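Local coordinates for protein putative uronate isomerase (Thermotoga maritima, PDB 4NAR) that may interconvert the stereoisomers of lactate or a related hydroxy acid, as a member of the lactate racemase family, at residues A[153-167]-A[191-204]. Sequence-based numbering, arbitrary orientation.
Sequences PHESTGFSGGLKIVI and LIGTVDNPARKIIN. With SO4 (sulfate ion), chain C; ACT (acetate ion), chain E.
Gly158 O takes the backbone N-H of Gly193 at 2.8 Å, fastening the hairpin 153-159 to the type II turn 191-194; His154 N reaches the same oxygen from the opposite face of its carbonyl plane. Beside this bond Gly158 CA lies 3.2 Å from Thr194 O in a CA-H...O contact, and a side chain here would strike that oxygen and the Asn197 amide. The Phe159 ring takes Gly193 CA over one face as a CH-pi contact, with Val195 N at its edge. Asn197, N-cap of the helix beginning at Pro198, accepts Arg200 N on OD1 and gives ND2 to Thr194 OG1, tying cap to turn. The chain of Arg200 bends at chi2 (69°) and chi3, bringing the guanidinium edge-on to the loop carbonyls. Arg200 NH2 makes a nearly straight bond (177°) to Gly161 O, also bonded by Lys164 N. Arg200 NH1 stands 2.6 Å from Phe159 O, and Tyr249 adds a cation-pi contact. A leucine in place of Arg200 would probably leave Gly161 O without this charged donor and the glycine-rich loop less firmly held. Hairpin and loop together follow strand 144-150 of the seven-stranded mixed sheet. A sulfate and an acetate, probably from the crystallisation liquor, sit here: His154 NE2 of the hairpin, Lys164 NZ and Arg41 bond the sulfate, and Gly161 N, Gly150 N and Arg41 the acetate. Farther along the helix, Ile203 bridges two parts of segment 153-167, CG2 against Leu163 CB and CD1 against Thr157 CG2, both at 3.7 Å.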
loop_
_atom_site.group_PDB
_atom_site.type_symbol
_atom_site.label_atom_id
_atom_site.label_comp_id
_atom_site.label_asym_id
_atom_site.label_seq_id
_atom_site.Cartn_x
_atom_site.Cartn_y
_atom_site.Cartn_z
ATOM N N PRO A 153 -4.368 1.058 8.137
ATOM C CA PRO A 153 -5.609 1.053 7.346
ATOM C C PRO A 153 -5.313 1.409 5.893
ATOM O O PRO A 153 -4.482 2.285 5.651
ATOM C CB PRO A 153 -6.448 2.155 7.988
ATOM C CG PRO A 153 -5.853 2.356 9.353
ATOM C CD PRO A 153 -4.395 2.068 9.212
ATOM N N HIS A 154 -5.975 0.746 4.947
ATOM C CA HIS A 154 -5.628 0.895 3.542
ATOM C C HIS A 154 -6.855 1.025 2.649
ATOM O O HIS A 154 -7.862 0.315 2.839
ATOM C CB HIS A 154 -4.765 -0.284 3.098
ATOM C CG HIS A 154 -4.040 -0.058 1.800
ATOM N ND1 HIS A 154 -4.617 -0.302 0.570
ATOM C CD2 HIS A 154 -2.774 0.358 1.549
ATOM C CE1 HIS A 154 -3.737 -0.038 -0.385
ATOM N NE2 HIS A 154 -2.614 0.364 0.182
ATOM N N GLU A 155 -6.740 1.923 1.666
ATOM C CA GLU A 155 -7.848 2.305 0.793
ATOM C C GLU A 155 -8.319 1.195 -0.162
ATOM O O GLU A 155 -9.449 1.265 -0.670
ATOM C CB GLU A 155 -7.458 3.536 -0.039
ATOM C CG GLU A 155 -6.354 3.252 -1.076
ATOM C CD GLU A 155 -4.936 3.244 -0.457
ATOM O OE1 GLU A 155 -4.803 3.354 0.797
ATOM O OE2 GLU A 155 -3.941 3.136 -1.222
ATOM N N SER A 156 -7.462 0.203 -0.426
ATOM C CA SER A 156 -7.799 -0.880 -1.363
ATOM C C SER A 156 -7.934 -2.253 -0.692
ATOM O O SER A 156 -8.657 -3.119 -1.185
ATOM C CB SER A 156 -6.774 -0.996 -2.505
ATOM O OG SER A 156 -6.692 0.198 -3.266
ATOM N N THR A 157 -7.230 -2.464 0.414
ATOM C CA THR A 157 -7.242 -3.777 1.061
ATOM C C THR A 157 -7.756 -3.771 2.504
ATOM O O THR A 157 -7.422 -4.671 3.273
ATOM C CB THR A 157 -5.835 -4.413 1.051
ATOM O OG1 THR A 157 -4.927 -3.571 1.784
ATOM C CG2 THR A 157 -5.337 -4.580 -0.386
ATOM N N GLY A 158 -8.547 -2.754 2.866
ATOM C CA GLY A 158 -9.037 -2.585 4.231
ATOM C C GLY A 158 -7.905 -2.227 5.175
ATOM O O GLY A 158 -7.894 -1.154 5.787
ATOM N N PHE A 159 -6.944 -3.134 5.295
ATOM C CA PHE A 159 -5.715 -2.894 6.044
ATOM C C PHE A 159 -4.558 -3.352 5.163
ATOM O O PHE A 159 -4.767 -4.176 4.269
ATOM C CB PHE A 159 -5.714 -3.702 7.356
ATOM C CG PHE A 159 -6.603 -3.117 8.430
ATOM C CD1 PHE A 159 -6.113 -2.126 9.290
ATOM C CD2 PHE A 159 -7.944 -3.525 8.562
ATOM C CE1 PHE A 159 -6.936 -1.556 10.279
ATOM C CE2 PHE A 159 -8.777 -2.957 9.561
ATOM C CZ PHE A 159 -8.270 -1.972 10.413
ATOM N N SER A 160 -3.352 -2.831 5.401
ATOM C CA SER A 160 -2.153 -3.354 4.730
ATOM C C SER A 160 -1.535 -4.464 5.580
ATOM O O SER A 160 -2.023 -4.759 6.672
ATOM C CB SER A 160 -1.113 -2.256 4.506
ATOM O OG SER A 160 -0.758 -1.659 5.747
ATOM N N GLY A 161 -0.464 -5.080 5.086
ATOM C CA GLY A 161 0.212 -6.123 5.842
ATOM C C GLY A 161 -0.222 -7.524 5.465
ATOM O O GLY A 161 -1.063 -7.718 4.575
ATOM N N GLY A 162 0.345 -8.507 6.153
ATOM C CA GLY A 162 0.104 -9.890 5.787
ATOM C C GLY A 162 0.354 -10.145 4.307
ATOM O O GLY A 162 1.361 -9.688 3.742
ATOM N N LEU A 163 -0.576 -10.857 3.670
ATOM C CA LEU A 163 -0.384 -11.266 2.282
ATOM C C LEU A 163 -0.375 -10.094 1.284
ATOM O O LEU A 163 -0.081 -10.285 0.096
ATOM C CB LEU A 163 -1.421 -12.324 1.903
ATOM C CG LEU A 163 -1.190 -13.630 2.675
ATOM C CD1 LEU A 163 -2.416 -14.565 2.577
ATOM C CD2 LEU A 163 0.094 -14.320 2.158
ATOM N N LYS A 164 -0.666 -8.880 1.754
ATOM C CA LYS A 164 -0.590 -7.740 0.852
ATOM C C LYS A 164 0.858 -7.533 0.359
ATOM O O LYS A 164 1.094 -7.013 -0.738
ATOM C CB LYS A 164 -1.141 -6.454 1.476
ATOM C CG LYS A 164 -1.412 -5.373 0.413
ATOM C CD LYS A 164 -1.256 -3.935 0.954
ATOM C CE LYS A 164 -1.593 -2.864 -0.118
ATOM N NZ LYS A 164 -0.386 -2.409 -0.899
ATOM N N ILE A 165 1.828 -7.963 1.160
ATOM C CA ILE A 165 3.203 -7.901 0.718
ATOM C C ILE A 165 3.476 -8.850 -0.460
ATOM O O ILE A 165 4.387 -8.607 -1.257
ATOM C CB ILE A 165 4.184 -8.174 1.866
ATOM C CG1 ILE A 165 5.620 -7.868 1.412
ATOM C CG2 ILE A 165 4.054 -9.606 2.360
ATOM C CD1 ILE A 165 6.597 -7.633 2.562
ATOM N N VAL A 166 2.699 -9.926 -0.586
ATOM C CA VAL A 166 2.862 -10.802 -1.738
ATOM C C VAL A 166 2.103 -10.206 -2.932
ATOM O O VAL A 166 2.660 -10.053 -4.025
ATOM C CB VAL A 166 2.355 -12.236 -1.457
ATOM C CG1 VAL A 166 2.545 -13.111 -2.701
ATOM C CG2 VAL A 166 3.063 -12.842 -0.242
ATOM N N ILE A 167 0.834 -9.865 -2.711
ATOM C CA ILE A 167 -0.011 -9.237 -3.730
ATOM C C ILE A 167 -0.613 -7.970 -3.125
ATOM O O ILE A 167 -1.377 -8.068 -2.155
ATOM C CB ILE A 167 -1.173 -10.152 -4.147
ATOM C CG1 ILE A 167 -0.637 -11.511 -4.615
ATOM C CG2 ILE A 167 -1.999 -9.490 -5.260
ATOM C CD1 ILE A 167 -1.709 -12.523 -4.851
ATOM N N LEU A 191 -15.025 0.417 2.560
ATOM C CA LEU A 191 -13.947 -0.572 2.605
ATOM C C LEU A 191 -12.816 -0.265 3.604
ATOM O O LEU A 191 -12.433 -1.132 4.412
ATOM C CB LEU A 191 -13.376 -0.808 1.193
ATOM C CG LEU A 191 -12.415 -1.995 1.012
ATOM C CD1 LEU A 191 -12.737 -2.781 -0.265
ATOM C CD2 LEU A 191 -10.957 -1.524 1.004
ATOM N N ILE A 192 -12.276 0.953 3.552
ATOM C CA ILE A 192 -11.083 1.271 4.345
ATOM C C ILE A 192 -11.248 0.923 5.839
ATOM O O ILE A 192 -12.319 1.144 6.428
ATOM C CB ILE A 192 -10.643 2.746 4.155
ATOM C CG1 ILE A 192 -9.201 2.945 4.638
ATOM C CG2 ILE A 192 -11.622 3.722 4.832
ATOM C CD1 ILE A 192 -8.540 4.221 4.090
ATOM N N GLY A 193 -10.208 0.330 6.431
ATOM C CA GLY A 193 -10.270 -0.081 7.828
ATOM C C GLY A 193 -11.211 -1.243 8.171
ATOM O O GLY A 193 -11.640 -1.370 9.320
ATOM N N THR A 194 -11.525 -2.096 7.195
ATOM C CA THR A 194 -12.223 -3.358 7.454
ATOM C C THR A 194 -11.245 -4.522 7.295
ATOM O O THR A 194 -10.450 -4.540 6.356
ATOM C CB THR A 194 -13.385 -3.583 6.460
ATOM O OG1 THR A 194 -12.864 -3.641 5.119
ATOM C CG2 THR A 194 -14.425 -2.468 6.565
ATOM N N VAL A 195 -11.307 -5.496 8.202
ATOM C CA VAL A 195 -10.424 -6.656 8.139
ATOM C C VAL A 195 -10.676 -7.496 6.881
ATOM O O VAL A 195 -9.732 -7.927 6.213
ATOM C CB VAL A 195 -10.559 -7.546 9.408
ATOM C CG1 VAL A 195 -9.705 -8.827 9.274
ATOM C CG2 VAL A 195 -10.159 -6.748 10.662
ATOM N N ASP A 196 -11.951 -7.706 6.562
ATOM C CA ASP A 196 -12.355 -8.588 5.464
ATOM C C ASP A 196 -13.131 -7.774 4.413
ATOM O O ASP A 196 -13.832 -6.818 4.766
ATOM C CB ASP A 196 -13.220 -9.730 6.016
ATOM C CG ASP A 196 -13.541 -10.798 4.961
ATOM O OD1 ASP A 196 -14.456 -11.626 5.213
ATOM O OD2 ASP A 196 -12.879 -10.822 3.892
ATOM N N ASN A 197 -13.000 -8.157 3.142
ATOM C CA ASN A 197 -13.523 -7.389 2.008
ATOM C C ASN A 197 -13.119 -8.087 0.703
ATOM O O ASN A 197 -12.334 -9.052 0.736
ATOM C CB ASN A 197 -12.971 -5.962 2.046
ATOM C CG ASN A 197 -11.461 -5.935 2.126
ATOM O OD1 ASN A 197 -10.760 -6.303 1.168
ATOM N ND2 ASN A 197 -10.942 -5.503 3.281
ATOM N N PRO A 198 -13.644 -7.622 -0.452
ATOM C CA PRO A 198 -13.367 -8.394 -1.680
ATOM C C PRO A 198 -11.883 -8.559 -2.047
ATOM O O PRO A 198 -11.487 -9.665 -2.439
ATOM C CB PRO A 198 -14.074 -7.583 -2.779
ATOM C CG PRO A 198 -15.164 -6.842 -2.058
ATOM C CD PRO A 198 -14.605 -6.524 -0.697
ATOM N N ALA A 199 -11.100 -7.482 -1.961
ATOM C CA ALA A 199 -9.673 -7.528 -2.325
ATOM C C ALA A 199 -8.909 -8.499 -1.427
ATOM O O ALA A 199 -8.035 -9.245 -1.884
ATOM C CB ALA A 199 -9.044 -6.140 -2.237
ATOM N N ARG A 200 -9.243 -8.471 -0.143
ATOM C CA ARG A 200 -8.646 -9.362 0.832
ATOM C C ARG A 200 -9.028 -10.843 0.492
ATOM O O ARG A 200 -8.188 -11.753 0.561
ATOM C CB ARG A 200 -9.108 -8.903 2.222
ATOM C CG ARG A 200 -8.074 -8.915 3.334
ATOM C CD ARG A 200 -6.947 -7.869 3.192
ATOM N NE ARG A 200 -5.674 -8.550 3.412
ATOM C CZ ARG A 200 -4.503 -7.995 3.725
ATOM N NH1 ARG A 200 -4.352 -6.684 3.895
ATOM N NH2 ARG A 200 -3.455 -8.799 3.865
ATOM N N LYS A 201 -10.269 -11.082 0.066
ATOM C CA LYS A 201 -10.660 -12.421 -0.420
ATOM C C LYS A 201 -9.856 -12.888 -1.636
ATOM O O LYS A 201 -9.406 -14.042 -1.687
ATOM C CB LYS A 201 -12.147 -12.471 -0.770
ATOM C CG LYS A 201 -13.076 -12.531 0.439
ATOM C CD LYS A 201 -14.543 -12.413 -0.005
ATOM C CE LYS A 201 -15.496 -12.733 1.140
ATOM N NZ LYS A 201 -15.388 -11.691 2.195
ATOM N N ILE A 202 -9.705 -12.000 -2.621
ATOM C CA ILE A 202 -8.929 -12.288 -3.830
ATOM C C ILE A 202 -7.460 -12.578 -3.483
ATOM O O ILE A 202 -6.858 -13.548 -3.969
ATOM C CB ILE A 202 -8.977 -11.094 -4.816
ATOM C CG1 ILE A 202 -10.383 -10.939 -5.400
ATOM C CG2 ILE A 202 -7.972 -11.276 -5.943
ATOM C CD1 ILE A 202 -10.550 -9.681 -6.243
ATOM N N ILE A 203 -6.901 -11.723 -2.633
ATOM C CA ILE A 203 -5.513 -11.838 -2.217
ATOM C C ILE A 203 -5.255 -13.166 -1.518
ATOM O O ILE A 203 -4.252 -13.839 -1.806
ATOM C CB ILE A 203 -5.109 -10.649 -1.295
ATOM C CG1 ILE A 203 -4.888 -9.387 -2.137
ATOM C CG2 ILE A 203 -3.855 -10.981 -0.467
ATOM C CD1 ILE A 203 -4.656 -8.139 -1.303
ATOM N N ASN A 204 -6.153 -13.536 -0.600
ATOM C CA ASN A 204 -5.997 -14.776 0.158
ATOM C C ASN A 204 -6.149 -15.999 -0.738
ATOM O O ASN A 204 -5.395 -16.971 -0.619
ATOM C CB ASN A 204 -7.002 -14.858 1.303
ATOM C CG ASN A 204 -6.731 -13.834 2.412
ATOM O OD1 ASN A 204 -5.696 -13.130 2.413
ATOM N ND2 ASN A 204 -7.663 -13.759 3.376
HETATM S S SO4 C . 0.808 0.899 -0.070
HETATM O O1 SO4 C . 0.533 -0.286 0.770
HETATM O O2 SO4 C . 2.106 0.730 -0.748
HETATM O O3 SO4 C . -0.228 1.109 -1.095
HETATM O O4 SO4 C . 0.861 2.062 0.822
HETATM C C ACT E . 2.667 -4.433 2.866
HETATM O O ACT E . 1.440 -4.230 2.854
HETATM O OXT ACT E . 3.123 -4.752 3.979
HETATM C CH3 ACT E . 3.507 -4.294 1.624
#